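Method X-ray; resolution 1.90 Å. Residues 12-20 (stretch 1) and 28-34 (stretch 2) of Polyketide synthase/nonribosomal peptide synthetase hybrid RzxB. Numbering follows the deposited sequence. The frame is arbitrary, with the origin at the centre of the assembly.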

ATOM      1  N   HIS A  12       0.338  11.943  18.218  1.00 33.57           N
ATOM      2  CA  HIS A  12      -0.160  10.793  17.476  1.00 29.28           C
ATOM      3  C   HIS A  12       0.714   9.574  17.744  1.00 28.23           C
ATOM      4  O   HIS A  12       1.933   9.685  17.907  1.00 32.01           O
ATOM      5  CB  HIS A  12      -0.177  11.092  15.978  1.00 30.97           C
ATOM      6  CG  HIS A  12      -1.187  12.115  15.571  1.00 34.16           C
ATOM      7  ND1 HIS A  12      -1.135  12.751  14.351  1.00 37.49           N
ATOM      8  CD2 HIS A  12      -2.280  12.603  16.208  1.00 35.68           C
ATOM      9  CE1 HIS A  12      -2.146  13.596  14.257  1.00 34.01           C
ATOM     10  NE2 HIS A  12      -2.855  13.525  15.368  1.00 35.41           N
ATOM     11  N   LEU A  13       0.082   8.398  17.794  1.00 30.56           N
ATOM     12  CA  LEU A  13       0.843   7.163  17.940  1.00 34.19           C
ATOM     13  C   LEU A  13       1.705   6.910  16.718  1.00 37.56           C
ATOM     14  O   LEU A  13       2.761   6.275  16.818  1.00 39.34           O
ATOM     15  CB  LEU A  13      -0.098   5.976  18.141  1.00 33.93           C
ATOM     16  CG  LEU A  13      -1.160   6.104  19.226  1.00 38.43           C
ATOM     17  CD1 LEU A  13      -2.056   4.876  19.187  1.00 41.03           C
ATOM     18  CD2 LEU A  13      -0.543   6.296  20.592  1.00 41.63           C
ATOM     19  N   HIS A  14       1.269   7.408  15.570  1.00 31.02           N
ATOM     20  CA  HIS A  14       1.830   7.122  14.263  1.00 31.61           C
ATOM     21  C   HIS A  14       1.207   8.126  13.303  1.00 27.79           C
ATOM     22  O   HIS A  14       0.044   8.504  13.493  1.00 26.19           O
ATOM     23  CB  HIS A  14       1.522   5.680  13.854  1.00 26.83           C
ATOM     24  CG  HIS A  14       2.198   5.244  12.593  1.00 22.47           C
ATOM     25  ND1 HIS A  14       1.671   5.494  11.344  1.00 20.56           N
ATOM     26  CD2 HIS A  14       3.346   4.558  12.386  1.00 27.76           C
ATOM     27  CE1 HIS A  14       2.470   4.987  10.422  1.00 24.09           C
ATOM     28  NE2 HIS A  14       3.492   4.413  11.027  1.00 24.97           N
ATOM     29  N   PRO A  15       1.926   8.597  12.282  1.00 29.94           N
ATOM     30  CA  PRO A  15       1.321   9.586  11.374  1.00 33.16           C
ATOM     31  C   PRO A  15      -0.007   9.149  10.777  1.00 34.06           C
ATOM     32  O   PRO A  15      -0.840  10.006  10.451  1.00 38.75           O
ATOM     33  CB  PRO A  15       2.392   9.768  10.292  1.00 36.91           C
ATOM     34  CG  PRO A  15       3.672   9.395  10.947  1.00 36.58           C
ATOM     35  CD  PRO A  15       3.353   8.372  11.996  1.00 33.35           C
ATOM     36  N   LEU A  16      -0.236   7.844  10.623  1.00 30.87           N
ATOM     37  CA  LEU A  16      -1.477   7.326  10.062  1.00 29.47           C
ATOM     38  C   LEU A  16      -2.340   6.596  11.080  1.00 30.14           C
ATOM     39  O   LEU A  16      -3.395   6.065  10.711  1.00 29.24           O
ATOM     40  CB  LEU A  16      -1.177   6.378   8.894  1.00 31.40           C
ATOM     41  CG  LEU A  16      -0.641   6.983   7.594  1.00 36.89           C
ATOM     42  CD1 LEU A  16      -0.416   5.878   6.571  1.00 37.99           C
ATOM     43  CD2 LEU A  16      -1.577   8.045   7.039  1.00 37.63           C
ATOM     44  N   LEU A  17      -1.932   6.559  12.347  1.00 27.27           N
ATOM     45  CA  LEU A  17      -2.701   5.903  13.409  1.00 26.24           C
ATOM     46  C   LEU A  17      -2.646   6.864  14.594  1.00 23.83           C
ATOM     47  O   LEU A  17      -1.708   6.831  15.394  1.00 24.18           O
ATOM     48  CB  LEU A  17      -2.137   4.530  13.750  1.00 28.18           C
ATOM     49  CG  LEU A  17      -3.061   3.619  14.555  1.00 30.43           C
ATOM     50  CD1 LEU A  17      -4.086   2.980  13.633  1.00 29.05           C
ATOM     51  CD2 LEU A  17      -2.261   2.561  15.293  1.00 39.48           C
ATOM     52  N   HIS A  18      -3.651   7.732  14.686  1.00 18.35           N
ATOM     53  CA  HIS A  18      -3.552   8.901  15.553  1.00 22.71           C
ATOM     54  C   HIS A  18      -3.784   8.563  17.020  1.00 26.50           C
ATOM     55  O   HIS A  18      -3.011   8.993  17.884  1.00 25.75           O
ATOM     56  CB  HIS A  18      -4.543   9.971  15.093  1.00 26.00           C
ATOM     57  CG  HIS A  18      -4.277  10.481  13.710  1.00 26.27           C
ATOM     58  ND1 HIS A  18      -5.172  11.269  13.021  1.00 25.56           N
ATOM     59  CD2 HIS A  18      -3.208  10.322  12.893  1.00 25.94           C
ATOM     60  CE1 HIS A  18      -4.669  11.572  11.838  1.00 26.43           C
ATOM     61  NE2 HIS A  18      -3.479  11.010  11.735  1.00 25.39           N
ATOM     62  N   ARG A  19      -4.843   7.817  17.329  1.00 26.22           N
ATOM     63  CA  ARG A  19      -5.304   7.708  18.705  1.00 33.16           C
ATOM     64  C   ARG A  19      -5.767   6.294  19.022  1.00 23.46           C
ATOM     65  O   ARG A  19      -6.346   5.602  18.181  1.00 22.32           O
ATOM     66  CB  ARG A  19      -6.436   8.703  18.974  1.00 58.84           C
ATOM     67  CG  ARG A  19      -5.964  10.150  19.020  1.00 94.51           C
ATOM     68  CD  ARG A  19      -6.935  11.094  18.331  1.00123.61           C
ATOM     69  NE  ARG A  19      -6.391  12.453  18.256  1.00145.71           N
ATOM     70  CZ  ARG A  19      -6.107  13.113  17.133  1.00159.98           C
ATOM     71  NH1 ARG A  19      -6.322  12.571  15.940  1.00164.43           N
ATOM     72  NH2 ARG A  19      -5.612  14.342  17.206  1.00164.86           N
ATOM     73  N   ASN A  20      -5.503   5.886  20.261  1.00 20.53           N
ATOM     74  CA  ASN A  20      -5.955   4.609  20.800  1.00 20.22           C
ATOM     75  C   ASN A  20      -7.302   4.818  21.483  1.00 19.73           C
ATOM     76  O   ASN A  20      -7.394   5.571  22.459  1.00 21.13           O
ATOM     77  CB  ASN A  20      -4.921   4.069  21.791  1.00 22.46           C
ATOM     78  CG  ASN A  20      -5.205   2.645  22.232  1.00 23.41           C
ATOM     79  OD1 ASN A  20      -6.351   2.201  22.256  1.00 23.01           O
ATOM     80  ND2 ASN A  20      -4.149   1.926  22.599  1.00 26.38           N
ATOM     81  N   ARG A  28      -8.995  -0.847  19.517  1.00 22.78           N
ATOM     82  CA  ARG A  28      -9.522  -0.009  18.452  1.00 24.54           C
ATOM     83  C   ARG A  28      -8.716   1.278  18.384  1.00 22.36           C
ATOM     84  O   ARG A  28      -8.240   1.783  19.405  1.00 20.87           O
ATOM     85  CB  ARG A  28     -11.004   0.290  18.682  1.00 25.12           C
ATOM     86  CG  ARG A  28     -11.693   1.022  17.546  1.00 27.88           C
ATOM     87  CD  ARG A  28     -13.188   1.082  17.792  1.00 37.06           C
ATOM     88  NE  ARG A  28     -13.463   1.521  19.161  1.00 45.98           N
ATOM     89  CZ  ARG A  28     -14.115   2.627  19.506  1.00 52.59           C
ATOM     90  NH1 ARG A  28     -14.611   3.451  18.590  1.00 52.79           N
ATOM     91  NH2 ARG A  28     -14.285   2.904  20.791  1.00 51.74           N
ATOM     92  N   TYR A  29      -8.599   1.816  17.172  1.00 20.05           N
ATOM     93  CA  TYR A  29      -7.785   2.993  16.911  1.00 20.05           C
ATOM     94  C   TYR A  29      -8.552   3.937  15.997  1.00 20.79           C
ATOM     95  O   TYR A  29      -9.439   3.519  15.248  1.00 19.19           O
ATOM     96  CB  TYR A  29      -6.441   2.601  16.281  1.00 19.65           C
ATOM     97  CG  TYR A  29      -5.734   1.508  17.046  1.00 25.43           C
ATOM     98  CD1 TYR A  29      -6.026   0.170  16.811  1.00 24.92           C
ATOM     99  CD2 TYR A  29      -4.792   1.811  18.017  1.00 25.46           C
ATOM    100  CE1 TYR A  29      -5.393  -0.835  17.514  1.00 24.32           C
ATOM    101  CE2 TYR A  29      -4.152   0.812  18.728  1.00 30.53           C
ATOM    102  CZ  TYR A  29      -4.459  -0.509  18.471  1.00 25.85           C
ATOM    103  OH  TYR A  29      -3.830  -1.513  19.171  1.00 26.87           O
ATOM    104  N   LEU A  30      -8.208   5.219  16.077  1.00 20.90           N
ATOM    105  CA  LEU A  30      -8.929   6.255  15.353  1.00 23.90           C
ATOM    106  C   LEU A  30      -7.938   7.266  14.797  1.00 24.04           C
ATOM    107  O   LEU A  30      -7.074   7.759  15.528  1.00 25.41           O
ATOM    108  CB  LEU A  30      -9.946   6.950  16.267  1.00 30.90           C
ATOM    109  CG  LEU A  30     -10.582   8.254  15.776  1.00 39.05           C
ATOM    110  CD1 LEU A  30     -11.229   8.079  14.409  1.00 37.27           C
ATOM    111  CD2 LEU A  30     -11.607   8.739  16.792  1.00 44.28           C
ATOM    112  N   SER A  31      -8.056   7.550  13.503  1.00 22.61           N
ATOM    113  CA  SER A  31      -7.356   8.654  12.866  1.00 26.06           C
ATOM    114  C   SER A  31      -8.380   9.577  12.221  1.00 27.79           C
ATOM    115  O   SER A  31      -9.345   9.114  11.605  1.00 24.42           O
ATOM    116  CB  SER A  31      -6.360   8.155  11.815  1.00 29.61           C
ATOM    117  OG  SER A  31      -5.521   7.149  12.351  1.00 28.66           O
ATOM    118  N   ARG A  32      -8.177  10.882  12.380  1.00 25.55           N
ATOM    119  CA  ARG A  32      -9.041  11.888  11.775  1.00 24.44           C
ATOM    120  C   ARG A  32      -8.220  12.685  10.775  1.00 26.37           C
ATOM    121  O   ARG A  32      -7.230  13.324  11.148  1.00 27.84           O
ATOM    122  CB  ARG A  32      -9.652  12.813  12.829  1.00 30.88           C
ATOM    123  CG  ARG A  32     -10.643  13.815  12.242  1.00 48.81           C
ATOM    124  CD  ARG A  32     -11.402  14.587  13.311  1.00 66.19           C
ATOM    125  NE  ARG A  32     -12.093  13.701  14.249  1.00 78.19           N
ATOM    126  CZ  ARG A  32     -11.636  13.356  15.451  1.00 90.24           C
ATOM    127  NH1 ARG A  32     -10.474  13.818  15.894  1.00 93.36           N
ATOM    128  NH2 ARG A  32     -12.349  12.543  16.220  1.00 95.71           N
ATOM    129  N   PHE A  33      -8.628  12.644   9.513  1.00 22.33           N
ATOM    130  CA  PHE A  33      -7.929  13.328   8.437  1.00 21.80           C
ATOM    131  C   PHE A  33      -8.702  14.570   8.015  1.00 23.61           C
ATOM    132  O   PHE A  33      -9.935  14.595   8.046  1.00 23.76           O
ATOM    133  CB  PHE A  33      -7.744  12.402   7.232  1.00 24.46           C
ATOM    134  CG  PHE A  33      -7.013  11.129   7.553  1.00 27.84           C
ATOM    135  CD1 PHE A  33      -5.633  11.111   7.638  1.00 29.41           C
ATOM    136  CD2 PHE A  33      -7.709   9.952   7.771  1.00 28.65           C
ATOM    137  CE1 PHE A  33      -4.957   9.941   7.934  1.00 30.56           C
ATOM    138  CE2 PHE A  33      -7.040   8.779   8.069  1.00 28.64           C
ATOM    139  CZ  PHE A  33      -5.662   8.773   8.148  1.00 30.87           C
ATOM    140  N   SER A  34      -7.959  15.603   7.614  1.00 26.75           N
ATOM    141  CA  SER A  34      -8.558  16.825   7.095  1.00 27.98           C
ATOM    142  C   SER A  34      -8.782  16.783   5.592  1.00 26.66           C
ATOM    143  O   SER A  34      -9.608  17.551   5.079  1.00 27.53           O
ATOM    144  CB  SER A  34      -7.672  18.030   7.428  1.00 33.01           C
ATOM    145  OG  SER A  34      -6.395  17.900   6.824  1.00 31.67           O
TER

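This contact is a short antiparallel strand pairing, extended past the strand of the first stretch by a serine hydroxyl that ties down a turn and by a layer of apolar and aromatic side chains.

The pairing centres on Arg19 and Leu30, whose backbones bond reciprocally: Arg19 N donates to Leu30 O (2.9 Å), and Leu30 N donates to Arg19 O (2.8 Å). Because such bonds use main-chain atoms alone, they place few demands on residue type. The same carbonyl, Arg19 O, also meets Tyr29 CA at 3.2 Å, a CA-H...O contact typical of antiparallel sheets. Next along, Asn20 and Tyr29 form the non-hydrogen-bonded pair.

Before Arg19 the first stretch is no longer a strand, and Ser31 takes over the linking. Ser31 OG donates to Leu16 O (2.9 Å) and accepts from His18 N (3.0 Å). A hydroxyl can do both, and serine is small enough to bring it against the backbone. It thereby grips the chain at the end of the type I turn from His14 to Leu17, a turn closed by Leu17 N to His14 O (3.0 Å) and braced by Leu16 N donating to His14 ND1 (3.1 Å).

His18 serves as a flat, polar-edged plate. Ser31 CB sits over one face of the His18 ring, 3.6 Å from its centroid, while His18 NE2 donates a weak hydrogen bond to Pro15 O (3.1 Å) and His18 ND1 lies 3.1 Å from Arg32 N. The Phe33 ring lies obliquely to it, planes at 58°.

Leucines add apolar contacts: Leu16 CD2 reaches Phe33 CE1 (4.0 Å), and Leu17 CD1 packs on Tyr29 CB (3.6 Å). Both leucines leave the backbone sideways, yet their ends come nearer the second stretch. Arg19 NH1 and Arg32 NH1 are 4.3 Å apart, like charges that gain nothing from each other; the Arg19 side chain is poorly ordered.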